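PDB 4GF3: putative yopH targeting protein from Yersinia pestis, which probably acts as a type III secretion chaperone of the CesT family, binding the effector YopH and targeting it for export. Local coordinates for residues Q60-D65 / D87-W92; Y64-K69 / I79-D84. One frame throughout, in Å; residues are numbered along the deposited sequence.

Contact 1. Residues Q60-D65 / D87-W92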
loop_
_atom_site.group_PDB
_atom_site.type_symbol
_atom_site.label_atom_id
_atom_site.label_comp_id
_atom_site.label_asym_id
_atom_site.label_seq_id
_atom_site.Cartn_x
_atom_site.Cartn_y
_atom_site.Cartn_z
ATOM N N GLN A 60 -14.054 10.536 -17.440
ATOM C CA GLN A 60 -15.119 10.894 -16.469
ATOM C C GLN A 60 -15.840 9.662 -15.892
ATOM O O GLN A 60 -16.197 9.630 -14.697
ATOM C CB GLN A 60 -16.148 11.813 -17.156
ATOM C CG GLN A 60 -17.029 12.552 -16.171
ATOM C CD GLN A 60 -18.229 13.241 -16.799
ATOM O OE1 GLN A 60 -18.721 12.830 -17.833
ATOM N NE2 GLN A 60 -18.723 14.286 -16.128
ATOM N N SER A 61 -16.053 8.661 -16.756
ATOM C CA SER A 61 -16.557 7.341 -16.371
ATOM C C SER A 61 -15.846 6.755 -15.145
ATOM O O SER A 61 -16.529 6.190 -14.272
ATOM C CB SER A 61 -16.443 6.321 -17.526
ATOM O OG SER A 61 -15.116 5.741 -17.519
ATOM N N GLN A 62 -14.509 6.853 -15.051
ATOM C CA GLN A 62 -13.869 6.273 -13.886
ATOM C C GLN A 62 -14.215 7.027 -12.621
ATOM O O GLN A 62 -14.191 6.406 -11.567
ATOM C CB GLN A 62 -12.348 6.290 -13.893
ATOM C CG GLN A 62 -11.688 5.664 -15.057
ATOM C CD GLN A 62 -10.208 5.463 -14.837
ATOM O OE1 GLN A 62 -9.441 6.394 -14.531
ATOM N NE2 GLN A 62 -9.787 4.235 -15.043
ATOM N N LEU A 63 -14.405 8.342 -12.696
ATOM C CA LEU A 63 -14.581 9.117 -11.484
ATOM C C LEU A 63 -15.894 8.688 -10.838
ATOM O O LEU A 63 -15.969 8.582 -9.624
ATOM C CB LEU A 63 -14.593 10.615 -11.733
ATOM C CG LEU A 63 -13.424 11.291 -12.486
ATOM C CD1 LEU A 63 -13.858 12.600 -13.091
ATOM C CD2 LEU A 63 -12.228 11.562 -11.620
ATOM N N TYR A 64 -16.933 8.493 -11.652
ATOM C CA TYR A 64 -18.221 7.980 -11.138
ATOM C C TYR A 64 -18.056 6.590 -10.564
ATOM O O TYR A 64 -18.420 6.331 -9.416
ATOM C CB TYR A 64 -19.260 7.878 -12.224
ATOM C CG TYR A 64 -19.868 9.157 -12.650
ATOM C CD1 TYR A 64 -19.234 9.963 -13.614
ATOM C CD2 TYR A 64 -21.125 9.572 -12.158
ATOM C CE1 TYR A 64 -19.824 11.141 -14.092
ATOM C CE2 TYR A 64 -21.682 10.762 -12.613
ATOM C CZ TYR A 64 -21.035 11.525 -13.602
ATOM O OH TYR A 64 -21.561 12.686 -14.039
ATOM N N ASP A 65 -17.446 5.693 -11.326
ATOM C CA ASP A 65 -17.231 4.334 -10.847
ATOM C C ASP A 65 -16.579 4.356 -9.483
ATOM O O ASP A 65 -17.001 3.650 -8.617
ATOM C CB ASP A 65 -16.260 3.529 -11.729
ATOM C CG ASP A 65 -16.749 3.287 -13.162
ATOM O OD1 ASP A 65 -17.985 3.341 -13.492
ATOM O OD2 ASP A 65 -15.838 2.959 -14.007
ATOM N N ASP A 87 -3.886 14.230 -11.882
ATOM C CA ASP A 87 -4.963 13.358 -12.298
ATOM C C ASP A 87 -4.489 11.872 -12.295
ATOM O O ASP A 87 -5.133 11.036 -12.934
ATOM C CB ASP A 87 -5.521 13.760 -13.673
ATOM C CG ASP A 87 -6.134 15.179 -13.685
ATOM O OD1 ASP A 87 -6.336 15.776 -12.598
ATOM O OD2 ASP A 87 -6.453 15.672 -14.768
ATOM N N HIS A 88 -3.385 11.580 -11.612
ATOM C CA HIS A 88 -3.057 10.176 -11.305
ATOM C C HIS A 88 -3.808 9.698 -10.108
ATOM O O HIS A 88 -3.951 10.385 -9.073
ATOM C CB HIS A 88 -1.578 9.910 -11.074
ATOM C CG HIS A 88 -0.770 9.943 -12.327
ATOM N ND1 HIS A 88 0.106 8.941 -12.689
ATOM C CD2 HIS A 88 -0.725 10.863 -13.308
ATOM C CE1 HIS A 88 0.687 9.267 -13.828
ATOM N NE2 HIS A 88 0.178 10.420 -14.241
ATOM N N TRP A 89 -4.228 8.456 -10.229
ATOM C CA TRP A 89 -4.845 7.765 -9.134
ATOM C C TRP A 89 -3.827 7.497 -8.039
ATOM O O TRP A 89 -2.689 7.084 -8.302
ATOM C CB TRP A 89 -5.448 6.456 -9.599
ATOM C CG TRP A 89 -6.655 6.669 -10.458
ATOM C CD1 TRP A 89 -6.812 6.395 -11.808
ATOM C CD2 TRP A 89 -7.914 7.148 -9.999
ATOM N NE1 TRP A 89 -8.093 6.678 -12.196
ATOM C CE2 TRP A 89 -8.792 7.136 -11.105
ATOM C CE3 TRP A 89 -8.383 7.553 -8.762
ATOM C CZ2 TRP A 89 -10.126 7.568 -11.006
ATOM C CZ3 TRP A 89 -9.716 8.002 -8.669
ATOM C CH2 TRP A 89 -10.560 7.969 -9.781
ATOM N N LEU A 90 -4.267 7.738 -6.823
ATOM C CA LEU A 90 -3.505 7.399 -5.633
ATOM C C LEU A 90 -4.388 6.436 -4.839
ATOM O O LEU A 90 -5.438 6.833 -4.303
ATOM C CB LEU A 90 -3.225 8.654 -4.818
ATOM C CG LEU A 90 -2.095 8.572 -3.762
ATOM C CD1 LEU A 90 -1.733 9.977 -3.324
ATOM C CD2 LEU A 90 -2.446 7.710 -2.558
ATOM N N LEU A 91 -3.930 5.188 -4.741
ATOM C CA LEU A 91 -4.702 4.068 -4.198
ATOM C C LEU A 91 -4.178 3.792 -2.802
ATOM O O LEU A 91 -2.932 3.802 -2.557
ATOM C CB LEU A 91 -4.546 2.855 -5.085
ATOM C CG LEU A 91 -4.820 3.018 -6.580
ATOM C CD1 LEU A 91 -4.611 1.681 -7.264
ATOM C CD2 LEU A 91 -6.200 3.596 -6.775
ATOM N N TRP A 92 -5.073 3.592 -1.835
ATOM C CA TRP A 92 -4.624 3.580 -0.484
ATOM C C TRP A 92 -5.566 2.776 0.432
ATOM O O TRP A 92 -6.765 2.530 0.155
ATOM C CB TRP A 92 -4.403 4.995 0.097
ATOM C CG TRP A 92 -5.666 5.836 0.172
ATOM C CD1 TRP A 92 -6.103 6.729 -0.778
ATOM C CD2 TRP A 92 -6.589 5.957 1.282
ATOM N NE1 TRP A 92 -7.191 7.418 -0.319
ATOM C CE2 TRP A 92 -7.577 6.902 0.892
ATOM C CE3 TRP A 92 -6.729 5.294 2.537
ATOM C CZ2 TRP A 92 -8.645 7.249 1.731
ATOM C CZ3 TRP A 92 -7.801 5.606 3.340
ATOM C CH2 TRP A 92 -8.731 6.597 2.943
#
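Gln62 and Trp89 meet because each turns its CG anti to its own carbonyl carbon, beside the backbone N, with chi1 -55° for the glutamine. Beyond CG the Gln62 chain runs extended, carrying its amide out from the helix 60-68 until OE1 stands at the edge of the indole. There Trp89 NE1 donates to Gln62 OE1 over 2.7 Å, and the N-H points almost straight at the oxygen, at 167°. The bond is lopsided in its geometry: the oxygen sits practically in the indole plane, whereas the donor lies well above the plane of the amide, and the two flat groups are inclined by 63°. Gln62 OE1 also accepts a hydrogen bond from the backbone N of Thr58, so two donors grip one oxygen of a buried residue and restrict the turning of the amide. The example illustrates how an indole N-H can be satisfied inside an otherwise apolar interface. The chain runs helix, three strands, helix, two strands, helix, as in CesT-family chaperones, and 60-68 is the short middle helix, inserted between the third and fourth strands; Trp89 reaches out to it from strand 88-96. Apolar contacts continue along the six-membered ring. Gln62 CB lies 3.9 Å from Trp89 CZ2, while Leu63 CD2 approaches Trp89 CH2 obliquely and more loosely, at 4.4 Å. Leu83 of the adjoining strand touches both Leu63 and Trp89, and Leu119, in the loop after the helix 102-118, packs on Gln62 and Trp89.

Contact 2. Residues Y64-K69 / I79-D84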
loop_
_atom_site.group_PDB
_atom_site.type_symbol
_atom_site.label_atom_id
_atom_site.label_comp_id
_atom_site.label_asym_id
_atom_site.label_seq_id
_atom_site.Cartn_x
_atom_site.Cartn_y
_atom_site.Cartn_z
ATOM N N TYR A 64 -16.933 8.493 -11.652
ATOM C CA TYR A 64 -18.221 7.980 -11.138
ATOM C C TYR A 64 -18.056 6.590 -10.564
ATOM O O TYR A 64 -18.420 6.331 -9.416
ATOM C CB TYR A 64 -19.260 7.878 -12.224
ATOM C CG TYR A 64 -19.868 9.157 -12.650
ATOM C CD1 TYR A 64 -19.234 9.963 -13.614
ATOM C CD2 TYR A 64 -21.125 9.572 -12.158
ATOM C CE1 TYR A 64 -19.824 11.141 -14.092
ATOM C CE2 TYR A 64 -21.682 10.762 -12.613
ATOM C CZ TYR A 64 -21.035 11.525 -13.602
ATOM O OH TYR A 64 -21.561 12.686 -14.039
ATOM N N ASP A 65 -17.446 5.693 -11.326
ATOM C CA ASP A 65 -17.231 4.334 -10.847
ATOM C C ASP A 65 -16.579 4.356 -9.483
ATOM O O ASP A 65 -17.001 3.650 -8.617
ATOM C CB ASP A 65 -16.260 3.529 -11.729
ATOM C CG ASP A 65 -16.749 3.287 -13.162
ATOM O OD1 ASP A 65 -17.985 3.341 -13.492
ATOM O OD2 ASP A 65 -15.838 2.959 -14.007
ATOM N N ILE A 66 -15.507 5.114 -9.308
ATOM C CA ILE A 66 -14.800 5.142 -8.031
ATOM C C ILE A 66 -15.677 5.762 -6.905
ATOM O O ILE A 66 -15.758 5.238 -5.787
ATOM C CB ILE A 66 -13.462 5.940 -8.091
ATOM C CG1 ILE A 66 -12.408 5.313 -9.004
ATOM C CG2 ILE A 66 -12.864 6.092 -6.724
ATOM C CD1 ILE A 66 -12.523 3.827 -9.201
ATOM N N LEU A 67 -16.331 6.877 -7.216
ATOM C CA LEU A 67 -17.186 7.536 -6.215
ATOM C C LEU A 67 -18.387 6.702 -5.830
ATOM O O LEU A 67 -18.775 6.767 -4.698
ATOM C CB LEU A 67 -17.592 8.950 -6.645
ATOM C CG LEU A 67 -16.419 9.937 -6.543
ATOM C CD1 LEU A 67 -16.696 11.242 -7.323
ATOM C CD2 LEU A 67 -16.042 10.206 -5.092
ATOM N N ARG A 68 -18.998 5.952 -6.750
ATOM C CA ARG A 68 -20.120 5.070 -6.405
ATOM C C ARG A 68 -19.701 3.956 -5.388
ATOM O O ARG A 68 -20.524 3.476 -4.644
ATOM C CB ARG A 68 -20.755 4.503 -7.667
ATOM C CG ARG A 68 -21.129 5.659 -8.645
ATOM C CD ARG A 68 -22.348 5.645 -9.535
ATOM N NE ARG A 68 -22.043 5.030 -10.778
ATOM C CZ ARG A 68 -22.520 5.264 -12.000
ATOM N NH1 ARG A 68 -23.405 6.229 -12.372
ATOM N NH2 ARG A 68 -22.039 4.429 -12.899
ATOM N N LYS A 69 -18.421 3.671 -5.323
ATOM C CA LYS A 69 -17.866 2.641 -4.474
ATOM C C LYS A 69 -17.241 3.236 -3.198
ATOM O O LYS A 69 -16.705 2.513 -2.376
ATOM C CB LYS A 69 -16.818 1.820 -5.264
ATOM C CG LYS A 69 -17.523 0.854 -6.224
ATOM C CD LYS A 69 -16.609 -0.159 -6.922
ATOM C CE LYS A 69 -17.461 -0.970 -7.911
ATOM N NZ LYS A 69 -17.013 -2.384 -8.141
ATOM N N ILE A 79 -9.737 -0.707 -0.143
ATOM C CA ILE A 79 -8.914 0.136 -0.997
ATOM C C ILE A 79 -9.700 1.386 -1.396
ATOM O O ILE A 79 -10.796 1.275 -1.981
ATOM C CB ILE A 79 -8.520 -0.591 -2.299
ATOM C CG1 ILE A 79 -7.746 -1.901 -2.045
ATOM C CG2 ILE A 79 -7.709 0.343 -3.173
ATOM C CD1 ILE A 79 -6.604 -1.788 -1.043
ATOM N N ARG A 80 -9.163 2.552 -1.096
ATOM C CA ARG A 80 -9.762 3.800 -1.453
ATOM C C ARG A 80 -8.901 4.483 -2.515
ATOM O O ARG A 80 -7.685 4.220 -2.618
ATOM C CB ARG A 80 -9.860 4.707 -0.247
ATOM C CG ARG A 80 -10.547 4.040 0.962
ATOM C CD ARG A 80 -12.005 3.727 0.665
ATOM N NE ARG A 80 -12.763 3.363 1.862
ATOM C CZ ARG A 80 -14.022 2.972 1.808
ATOM N NH1 ARG A 80 -14.645 2.848 0.603
ATOM N NH2 ARG A 80 -14.678 2.665 2.926
ATOM N N CYS A 81 -9.494 5.475 -3.179
ATOM C CA CYS A 81 -8.833 6.098 -4.361
ATOM C C CYS A 81 -8.969 7.580 -4.283
ATOM O O CYS A 81 -10.065 8.078 -4.131
ATOM C CB CYS A 81 -9.410 5.599 -5.673
ATOM S SG CYS A 81 -9.639 3.792 -5.837
ATOM N N ALA A 82 -7.842 8.271 -4.344
ATOM C CA ALA A 82 -7.757 9.716 -4.454
ATOM C C ALA A 82 -7.187 10.078 -5.833
ATOM O O ALA A 82 -6.602 9.247 -6.523
ATOM C CB ALA A 82 -6.826 10.292 -3.394
ATOM N N LEU A 83 -7.274 11.344 -6.186
ATOM C CA LEU A 83 -6.494 11.840 -7.311
ATOM C C LEU A 83 -5.465 12.815 -6.841
ATOM O O LEU A 83 -5.745 13.752 -6.055
ATOM C CB LEU A 83 -7.367 12.550 -8.353
ATOM C CG LEU A 83 -8.367 11.681 -9.090
ATOM C CD1 LEU A 83 -9.311 12.605 -9.822
ATOM C CD2 LEU A 83 -7.694 10.754 -10.079
ATOM N N ASP A 84 -4.295 12.663 -7.402
ATOM C CA ASP A 84 -3.280 13.658 -7.231
ATOM C C ASP A 84 -3.395 14.821 -8.183
ATOM O O ASP A 84 -4.321 14.932 -9.014
ATOM C CB ASP A 84 -1.909 13.010 -7.188
ATOM C CG ASP A 84 -1.324 12.739 -8.564
ATOM O OD1 ASP A 84 -1.849 13.156 -9.621
ATOM O OD2 ASP A 84 -0.355 12.003 -8.548
HETATM O O HOH W 1 -13.534 2.187 -2.011
#
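Ile66 and Cys81 form the close-packed part of this contact, where the CG2 methyl of Ile66 rests 3.6 Å from Cys81 CB. The methyl lies anti to the backbone N of Ile66, which directs it from the helix toward the strand, while CG1 takes the position beside that N. Sulfur is a secondary partner: Cys81 SG stands 4.1 Å from the same CG2, so the cysteine meets the helix chiefly through its methylene. Trp89 and Leu119 extend the apolar packing round Ile66, and Lys115 of the helix 102-118 touches both Ile66 and Cys81.

Toward the end of the helix the packing gives way to a looser, hydrated junction. Although Arg80 starts away from the helix, its side chain bends at chi2 (-65°) and brings the guanidinium back, with Lys69 O at its edge and near its plane. Arg80 NH1 remains 3.6 Å from Lys69 O, and a water joins them: it accepts from Arg80 NH1 at 2.9 Å and donates to Lys69 O at 3.2 Å. The same water donates to Ile79 O at 2.9 Å, linking three groups from the two segments. Arg80 NH2 is held separately by Leu71 O, so the guanidinium also ties down the chain just beyond the helix. Close side-chain packing beside a water-bridged carbonyl thus sets the short helix on the edge strand of the 80-83/88-96 hairpin that follows it, as in the alpha/beta fold of CesT-family chaperones.

Contacts 1 and 2 have centres about 5 Å apart, and both draw on the helix 60-68, their ranges overlapping at Tyr64 and Asp65. Along the chain the helix comes first, followed by the strand 80-83 of contact 2 and then the strand 88-96 of contact 1. These two strands are antiparallel neighbours in the five-stranded sheet, joined by backbone hydrogen bonds, such as the probable one from Leu90 N to Ala82 O at 2.8 Å. Packing of Trp89 CH2 against Ile66 CG1 also joins the contacts directly. One short helix therefore touches both strands of the antiparallel hairpin at the edge of the sheet, so the two contacts are parts of a single helix-on-sheet packing.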